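Local coordinates for carbohydrate esterase family 2 (CE2) (Chaetomium olivicolor, PDB 4XVH), which probably removes acetyl groups from xylan and related plant cell-wall polysaccharides, pairing an SGNH-type hydrolase domain with a beta-sandwich domain, at residues A[22-27]-A[31-36]; A[46-51]-A[68-73]; A[230-235]-A[282-287]. All coordinates share one frame; numbering follows the deposited sequence.

Contact 1: A[22-27]-A[31-36]; sequences VSFAFT and ATIGIA
Phe26 lays one face of its ring over the methyl of Ala31, whose CB stands 3.8 Å from the ring centroid and 17° off the ring normal, a CH-pi contact displaced toward the rim. The same methyl meets a second ring differently: CE2 of Phe24 reaches Ala31 CB at 3.7 Å with its edge, the methyl lying near the ring plane. Further along, the Phe24 edge also borders Ile33, CE1 lying 3.8 Å from CG1, and Ile33 CD1 in turn slides past Val22 CG2 at 4.2 Å. Both phenylalanines hold CG between the backbone N and the carbonyl carbon (chi1 69° in Phe26), a torsion that, from a CB already directed at strand 31-40, sets each ring against it. No hydrogen bond joins the two segments; although consecutive in the chain, strands 21-28 and 31-40 belong to different sheets, and the axes of the short segments come within 9.5 Å, their directions 144° apart. This is face-to-face packing inside the N-terminal beta sandwich, with Ile95 of strand 88-97 touching Phe24 and Thr97 touching Phe26. A leucine in place of Phe26 has no aromatic face to lay over the Ala31 methyl and would probably open a gap beside Thr66. With the side chains meeting through carbon alone and all five touching residues buried, cohesion probably rests on dispersion and the exclusion of water.

Contact 2: A[46-51]-A[68-73]; sequences LVIDGG and AGLRKG
This is a small apolar contact at the tip of the N-terminal beta sandwich, where the turn that ends strand 44-48 meets the loop running into strand 73-81. Ile48 and Leu70 carry it. CG2 of Ile48 meets the forked end of Leu70, 4.1 Å from CD1 and equally far from CD2, as the two side chains cross at a slant. Ile48 sends CG2 anti to its backbone N, which leaves that methyl foremost toward the loop. Beside it, the carboxylate of Asp49 only brushes Leu70, OD2 lying 4.3 Å from CD2; its turning is limited by bonds to strand 73-81, from OD2 to His75 ND1 and from OD1 to the backbone N of Thr76. Ile48 also opens a type I' beta turn closed by Gly51 N to Ile48 O at 2.8 Å, the tight reversal of a beta hairpin leading to strand 54-56. On the loop side, Arg71 O accepts a hydrogen bond from His75 NE2, so that this one imidazole links the loop to the turn. Leu70 packs on His75 as well, while Ile48 reaches Thr66, Pro67 and Val77, placing the pair between the hairpin end, the loop after strand 63-65 and the start of strand 73-81.

Contact 3: A[230-235]-A[282-287]; sequences AYTDAM and VSRLGA
A bend at chi2 (-136°), followed by another at chi3, turns the long chain of Arg284 so that its guanidinium reaches Asp233, whose CG lies anti to its own carbonyl carbon. OD1 alone takes the salt bridge. NH2 of Arg284 donates to Asp233 OD1 at 2.8 Å with an N-H...O angle of 154°, and NH1 adds a weak second bond to the same oxygen at 3.3 Å. The acceptor sits near the guanidinium plane at its edge, yet the donor NH2 comes in on the anti side of the carboxylate and well out of its plane, the two flat groups being turned 59° apart. Thr232 contributes its methyl, CG2 lying 3.8 Å from Arg284 NH1, while its OG1 bonds back to Val228 O one helical turn earlier. The bridge spans helices 228-243 and 270-285 of the alpha/beta SGNH-hydrolase domain, near the C-terminal end of the second. Beneath it the helices pack by apolar groups: Met235 on Ala281, and Leu285 on Val236 and Val239. Met235 and Leu285 both also rest on Leu253 of strand 250-254 in the parallel sheet. Asp233 and Arg284 themselves are exposed, so water probably tempers their attraction.

In the fold
Contacts 1 and 2 belong to one body, the N-terminal beta sandwich, their centres about 12 Å apart. They touch directly, Ile33 CD1 lying 4.2 Å from Leu46 CD1, and His75 ties them further, pairing its backbone with Phe26 while its ring serves Asp49. Contact 3 lies on the opposite side of the chain's centre in the hydrolase domain, about 43 Å from contact 1 and 47 Å from contact 2 between centres, with no touch. The bound polyethylene glycol occupies a pocket that includes Ser118, Asn215 and His306, residues consistent with an SGNH active site; Ala86 and Tyr87 also line it. None of the three contacts contributes a residue to that pocket.

Contact 1: A[22-27]-A[31-36]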
loop_
_atom_site.group_PDB
_atom_site.type_symbol
_atom_site.label_atom_id
_atom_site.label_comp_id
_atom_site.label_asym_id
_atom_site.label_seq_id
_atom_site.Cartn_x
_atom_site.Cartn_y
_atom_site.Cartn_z
ATOM N N VAL A 22 1.485 -8.341 11.792
ATOM C CA VAL A 22 0.931 -9.500 12.502
ATOM C C VAL A 22 -0.160 -9.054 13.457
ATOM O O VAL A 22 -0.163 -7.893 13.930
ATOM C CB VAL A 22 2.006 -10.283 13.302
ATOM C CG1 VAL A 22 3.044 -10.939 12.370
ATOM C CG2 VAL A 22 2.691 -9.371 14.349
ATOM N N SER A 23 -1.112 -9.944 13.707
ATOM C CA SER A 23 -2.165 -9.693 14.673
ATOM C C SER A 23 -2.278 -10.896 15.601
ATOM O O SER A 23 -2.266 -12.041 15.131
ATOM C CB SER A 23 -3.505 -9.422 13.956
ATOM O OG SER A 23 -4.625 -9.618 14.818
ATOM N N PHE A 24 -2.406 -10.666 16.898
ATOM C CA PHE A 24 -2.578 -11.781 17.819
ATOM C C PHE A 24 -3.215 -11.272 19.098
ATOM O O PHE A 24 -3.450 -10.060 19.257
ATOM C CB PHE A 24 -1.231 -12.499 18.083
ATOM C CG PHE A 24 -0.146 -11.628 18.712
ATOM C CD1 PHE A 24 0.724 -10.894 17.918
ATOM C CD2 PHE A 24 0.027 -11.598 20.098
ATOM C CE1 PHE A 24 1.739 -10.103 18.503
ATOM C CE2 PHE A 24 1.031 -10.811 20.706
ATOM C CZ PHE A 24 1.892 -10.067 19.905
ATOM N N ALA A 25 -3.556 -12.194 19.986
ATOM C CA ALA A 25 -4.079 -11.802 21.277
ATOM C C ALA A 25 -3.428 -12.687 22.321
ATOM O O ALA A 25 -3.027 -13.824 22.021
ATOM C CB ALA A 25 -5.599 -11.923 21.310
ATOM N N PHE A 26 -3.288 -12.172 23.537
ATOM C CA PHE A 26 -2.713 -12.972 24.594
ATOM C C PHE A 26 -3.388 -12.626 25.910
ATOM O O PHE A 26 -4.074 -11.598 26.031
ATOM C CB PHE A 26 -1.195 -12.755 24.694
ATOM C CG PHE A 26 -0.804 -11.385 25.196
ATOM C CD1 PHE A 26 -0.802 -10.286 24.339
ATOM C CD2 PHE A 26 -0.415 -11.199 26.511
ATOM C CE1 PHE A 26 -0.443 -9.033 24.787
ATOM C CE2 PHE A 26 -0.058 -9.941 26.976
ATOM C CZ PHE A 26 -0.068 -8.856 26.122
ATOM N N THR A 27 -3.196 -13.484 26.903
ATOM C CA THR A 27 -3.545 -13.069 28.235
ATOM C C THR A 27 -2.293 -13.104 29.105
ATOM O O THR A 27 -1.516 -14.050 29.079
ATOM C CB THR A 27 -4.673 -13.921 28.809
ATOM O OG1 THR A 27 -5.088 -13.354 30.056
ATOM C CG2 THR A 27 -4.233 -15.353 29.006
ATOM N N ALA A 31 3.845 -9.124 25.923
ATOM C CA ALA A 31 4.171 -9.944 24.753
ATOM C C ALA A 31 5.340 -9.314 23.994
ATOM O O ALA A 31 5.520 -8.091 24.004
ATOM C CB ALA A 31 2.951 -10.106 23.834
ATOM N N THR A 32 6.141 -10.155 23.350
ATOM C CA THR A 32 7.261 -9.650 22.557
ATOM C C THR A 32 7.253 -10.247 21.159
ATOM O O THR A 32 7.163 -11.466 20.985
ATOM C CB THR A 32 8.627 -9.946 23.223
ATOM O OG1 THR A 32 8.642 -9.424 24.558
ATOM C CG2 THR A 32 9.755 -9.289 22.424
ATOM N N ILE A 33 7.304 -9.368 20.161
ATOM C CA ILE A 33 7.453 -9.781 18.771
ATOM C C ILE A 33 8.923 -9.817 18.449
ATOM O O ILE A 33 9.523 -8.788 18.227
ATOM C CB ILE A 33 6.735 -8.835 17.818
ATOM C CG1 ILE A 33 5.277 -8.689 18.228
ATOM C CG2 ILE A 33 6.853 -9.344 16.393
ATOM C CD1 ILE A 33 4.600 -7.511 17.594
ATOM N N GLY A 34 9.511 -11.009 18.464
ATOM C CA GLY A 34 10.928 -11.129 18.198
ATOM C C GLY A 34 11.289 -10.626 16.807
ATOM O O GLY A 34 10.491 -10.680 15.888
ATOM N N ILE A 35 12.509 -10.136 16.663
ATOM C CA ILE A 35 13.012 -9.696 15.377
ATOM C C ILE A 35 14.270 -10.478 15.048
ATOM O O ILE A 35 15.242 -10.447 15.795
ATOM C CB ILE A 35 13.301 -8.186 15.374
ATOM C CG1 ILE A 35 11.967 -7.423 15.466
ATOM C CG2 ILE A 35 14.113 -7.778 14.133
ATOM C CD1 ILE A 35 12.089 -5.926 15.323
ATOM N N ALA A 36 14.235 -11.187 13.930
ATOM C CA ALA A 36 15.366 -11.987 13.511
ATOM C C ALA A 36 16.457 -11.073 12.977
ATOM O O ALA A 36 17.614 -11.199 13.345
ATOM C CB ALA A 36 14.934 -13.011 12.463
#

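Contact 2: A[46-51]-A[68-73]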
loop_
_atom_site.group_PDB
_atom_site.type_symbol
_atom_site.label_atom_id
_atom_site.label_comp_id
_atom_site.label_asym_id
_atom_site.label_seq_id
_atom_site.Cartn_x
_atom_site.Cartn_y
_atom_site.Cartn_z
ATOM N N LEU A 46 2.366 0.056 16.333
ATOM C CA LEU A 46 1.986 -1.043 17.226
ATOM C C LEU A 46 0.692 -0.636 17.920
ATOM O O LEU A 46 0.667 0.400 18.619
ATOM C CB LEU A 46 3.110 -1.334 18.240
ATOM C CG LEU A 46 2.821 -2.471 19.231
ATOM C CD1 LEU A 46 2.911 -3.825 18.526
ATOM C CD2 LEU A 46 3.795 -2.384 20.398
ATOM N N VAL A 47 -0.387 -1.391 17.707
ATOM C CA VAL A 47 -1.688 -1.016 18.248
ATOM C C VAL A 47 -2.090 -2.032 19.319
ATOM O O VAL A 47 -2.183 -3.228 19.047
ATOM C CB VAL A 47 -2.780 -0.927 17.154
ATOM C CG1 VAL A 47 -4.161 -0.884 17.791
ATOM C CG2 VAL A 47 -2.540 0.325 16.260
ATOM N N ILE A 48 -2.283 -1.542 20.541
ATOM C CA ILE A 48 -2.573 -2.392 21.683
ATOM C C ILE A 48 -4.008 -2.160 22.147
ATOM O O ILE A 48 -4.400 -0.999 22.383
ATOM C CB ILE A 48 -1.602 -2.089 22.854
ATOM C CG1 ILE A 48 -0.158 -2.128 22.365
ATOM C CG2 ILE A 48 -1.805 -3.070 24.011
ATOM C CD1 ILE A 48 0.255 -3.585 21.896
ATOM N N ASP A 49 -4.788 -3.234 22.275
ATOM C CA ASP A 49 -6.179 -3.098 22.709
ATOM C C ASP A 49 -6.955 -2.097 21.846
ATOM O O ASP A 49 -7.820 -1.363 22.339
ATOM C CB ASP A 49 -6.219 -2.687 24.187
ATOM C CG ASP A 49 -5.619 -3.755 25.086
ATOM O OD1 ASP A 49 -5.625 -4.917 24.631
ATOM O OD2 ASP A 49 -5.148 -3.445 26.205
ATOM N N GLY A 50 -6.604 -2.067 20.564
ATOM C CA GLY A 50 -7.179 -1.141 19.610
ATOM C C GLY A 50 -6.961 0.318 19.936
ATOM O O GLY A 50 -7.763 1.155 19.559
ATOM N N GLY A 51 -5.882 0.638 20.640
ATOM C CA GLY A 51 -5.632 2.017 21.004
ATOM C C GLY A 51 -4.909 2.830 19.942
ATOM O O GLY A 51 -4.747 2.410 18.789
ATOM N N ALA A 68 4.823 -1.062 28.809
ATOM C CA ALA A 68 4.747 -1.251 30.253
ATOM C C ALA A 68 3.425 -0.699 30.743
ATOM O O ALA A 68 2.879 0.240 30.143
ATOM C CB ALA A 68 5.900 -0.562 30.961
ATOM N N GLY A 69 2.907 -1.289 31.815
ATOM C CA GLY A 69 1.749 -0.739 32.502
ATOM C C GLY A 69 0.435 -1.448 32.218
ATOM O O GLY A 69 -0.570 -1.093 32.817
ATOM N N LEU A 70 0.441 -2.443 31.325
ATOM C CA LEU A 70 -0.783 -3.172 31.012
ATOM C C LEU A 70 -1.244 -3.942 32.253
ATOM O O LEU A 70 -0.428 -4.303 33.114
ATOM C CB LEU A 70 -0.580 -4.111 29.811
ATOM C CG LEU A 70 -0.279 -3.413 28.478
ATOM C CD1 LEU A 70 -0.018 -4.480 27.400
ATOM C CD2 LEU A 70 -1.406 -2.440 28.046
ATOM N N ARG A 71 -2.552 -4.138 32.388
ATOM C CA ARG A 71 -3.079 -4.906 33.513
ATOM C C ARG A 71 -3.103 -6.368 33.118
ATOM O O ARG A 71 -3.457 -6.674 31.977
ATOM C CB ARG A 71 -4.479 -4.425 33.890
ATOM C CG ARG A 71 -5.132 -5.179 35.056
ATOM C CD ARG A 71 -6.538 -4.621 35.349
ATOM N NE ARG A 71 -7.249 -5.464 36.298
ATOM C CZ ARG A 71 -7.203 -5.293 37.616
ATOM N NH1 ARG A 71 -6.494 -4.292 38.132
ATOM N NH2 ARG A 71 -7.867 -6.115 38.424
ATOM N N LYS A 72 -2.716 -7.270 34.031
ATOM C CA LYS A 72 -2.769 -8.702 33.732
ATOM C C LYS A 72 -4.147 -9.108 33.218
ATOM O O LYS A 72 -5.161 -8.895 33.897
ATOM C CB LYS A 72 -2.436 -9.545 34.963
ATOM C CG LYS A 72 -2.453 -11.043 34.680
ATOM C CD LYS A 72 -2.081 -11.821 35.946
ATOM C CE LYS A 72 -2.039 -13.313 35.693
ATOM N NZ LYS A 72 -1.766 -14.003 37.006
ATOM N N GLY A 73 -4.184 -9.681 32.023
ATOM C CA GLY A 73 -5.444 -10.079 31.425
ATOM C C GLY A 73 -5.344 -10.129 29.910
ATOM O O GLY A 73 -4.250 -10.121 29.356
#

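Contact 3: A[230-235]-A[282-287]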
loop_
_atom_site.group_PDB
_atom_site.type_symbol
_atom_site.label_atom_id
_atom_site.label_comp_id
_atom_site.label_asym_id
_atom_site.label_seq_id
_atom_site.Cartn_x
_atom_site.Cartn_y
_atom_site.Cartn_z
ATOM N N ALA A 230 -0.064 3.304 -25.244
ATOM C CA ALA A 230 0.656 2.247 -24.534
ATOM C C ALA A 230 0.260 2.219 -23.061
ATOM O O ALA A 230 0.100 1.145 -22.471
ATOM C CB ALA A 230 2.150 2.428 -24.680
ATOM N N TYR A 231 0.078 3.390 -22.457
ATOM C CA TYR A 231 -0.341 3.439 -21.040
ATOM C C TYR A 231 -1.719 2.768 -20.876
ATOM O O TYR A 231 -1.929 1.899 -20.014
ATOM C CB TYR A 231 -0.367 4.888 -20.561
ATOM C CG TYR A 231 -0.933 5.123 -19.169
ATOM C CD1 TYR A 231 -0.224 4.751 -18.028
ATOM C CD2 TYR A 231 -2.156 5.759 -19.011
ATOM C CE1 TYR A 231 -0.748 4.975 -16.762
ATOM C CE2 TYR A 231 -2.697 5.983 -17.759
ATOM C CZ TYR A 231 -2.002 5.609 -16.636
ATOM O OH TYR A 231 -2.564 5.863 -15.399
ATOM N N THR A 232 -2.641 3.149 -21.750
ATOM C CA THR A 232 -3.976 2.561 -21.783
ATOM C C THR A 232 -3.928 1.044 -22.004
ATOM O O THR A 232 -4.562 0.275 -21.273
ATOM C CB THR A 232 -4.807 3.196 -22.909
ATOM O OG1 THR A 232 -4.786 4.622 -22.782
ATOM C CG2 THR A 232 -6.252 2.688 -22.872
ATOM N N ASP A 233 -3.203 0.633 -23.051
ATOM C CA ASP A 233 -3.087 -0.785 -23.386
ATOM C C ASP A 233 -2.519 -1.576 -22.200
ATOM O O ASP A 233 -2.954 -2.689 -21.929
ATOM C CB ASP A 233 -2.187 -0.998 -24.608
ATOM C CG ASP A 233 -2.829 -0.564 -25.933
ATOM O OD1 ASP A 233 -4.045 -0.287 -25.984
ATOM O OD2 ASP A 233 -2.083 -0.513 -26.948
ATOM N N ALA A 234 -1.527 -1.003 -21.513
ATOM C CA ALA A 234 -0.884 -1.662 -20.388
ATOM C C ALA A 234 -1.799 -1.787 -19.189
ATOM O O ALA A 234 -1.726 -2.766 -18.422
ATOM C CB ALA A 234 0.357 -0.908 -19.974
ATOM N N MET A 235 -2.617 -0.763 -18.985
ATOM C CA MET A 235 -3.582 -0.798 -17.889
ATOM C C MET A 235 -4.571 -1.963 -18.123
ATOM O O MET A 235 -4.863 -2.724 -17.217
ATOM C CB MET A 235 -4.316 0.538 -17.787
ATOM C CG MET A 235 -5.290 0.618 -16.619
ATOM S SD MET A 235 -4.450 0.670 -14.984
ATOM C CE MET A 235 -3.935 2.397 -14.864
ATOM N N VAL A 282 -11.135 1.356 -18.628
ATOM C CA VAL A 282 -12.339 0.861 -17.954
ATOM C C VAL A 282 -13.381 0.410 -18.963
ATOM O O VAL A 282 -13.951 -0.665 -18.833
ATOM C CB VAL A 282 -12.940 1.927 -17.024
ATOM C CG1 VAL A 282 -14.375 1.548 -16.605
ATOM C CG2 VAL A 282 -12.034 2.117 -15.816
ATOM N N SER A 283 -13.601 1.212 -19.997
ATOM C CA SER A 283 -14.525 0.832 -21.067
ATOM C C SER A 283 -14.124 -0.506 -21.731
ATOM O O SER A 283 -14.977 -1.362 -21.978
ATOM C CB SER A 283 -14.597 1.953 -22.101
ATOM O OG SER A 283 -15.563 1.684 -23.105
ATOM N N ARG A 284 -12.831 -0.706 -21.992
ATOM C CA ARG A 284 -12.385 -1.949 -22.621
ATOM C C ARG A 284 -12.513 -3.145 -21.659
ATOM O O ARG A 284 -12.731 -4.281 -22.097
ATOM C CB ARG A 284 -10.937 -1.837 -23.126
ATOM C CG ARG A 284 -10.644 -0.615 -24.016
ATOM C CD ARG A 284 -9.801 -0.952 -25.237
ATOM N NE ARG A 284 -8.501 -1.571 -24.960
ATOM C CZ ARG A 284 -7.323 -0.967 -25.134
ATOM N NH1 ARG A 284 -7.260 0.287 -25.579
ATOM N NH2 ARG A 284 -6.199 -1.618 -24.859
ATOM N N LEU A 285 -12.410 -2.891 -20.356
ATOM C CA LEU A 285 -12.377 -3.990 -19.388
ATOM C C LEU A 285 -13.756 -4.519 -19.016
ATOM O O LEU A 285 -13.891 -5.648 -18.561
ATOM C CB LEU A 285 -11.643 -3.547 -18.122
ATOM C CG LEU A 285 -10.131 -3.427 -18.283
ATOM C CD1 LEU A 285 -9.528 -2.639 -17.092
ATOM C CD2 LEU A 285 -9.465 -4.793 -18.445
ATOM N N GLY A 286 -14.775 -3.697 -19.188
ATOM C CA GLY A 286 -16.126 -4.128 -18.884
ATOM C C GLY A 286 -16.623 -3.774 -17.490
ATOM O O GLY A 286 -16.038 -2.960 -16.760
ATOM N N ALA A 287 -17.716 -4.431 -17.124
ATOM C CA ALA A 287 -18.516 -4.052 -15.974
ATOM C C ALA A 287 -17.819 -4.227 -14.608
ATOM O O ALA A 287 -18.221 -3.604 -13.628
ATOM C CB ALA A 287 -19.848 -4.844 -15.999
#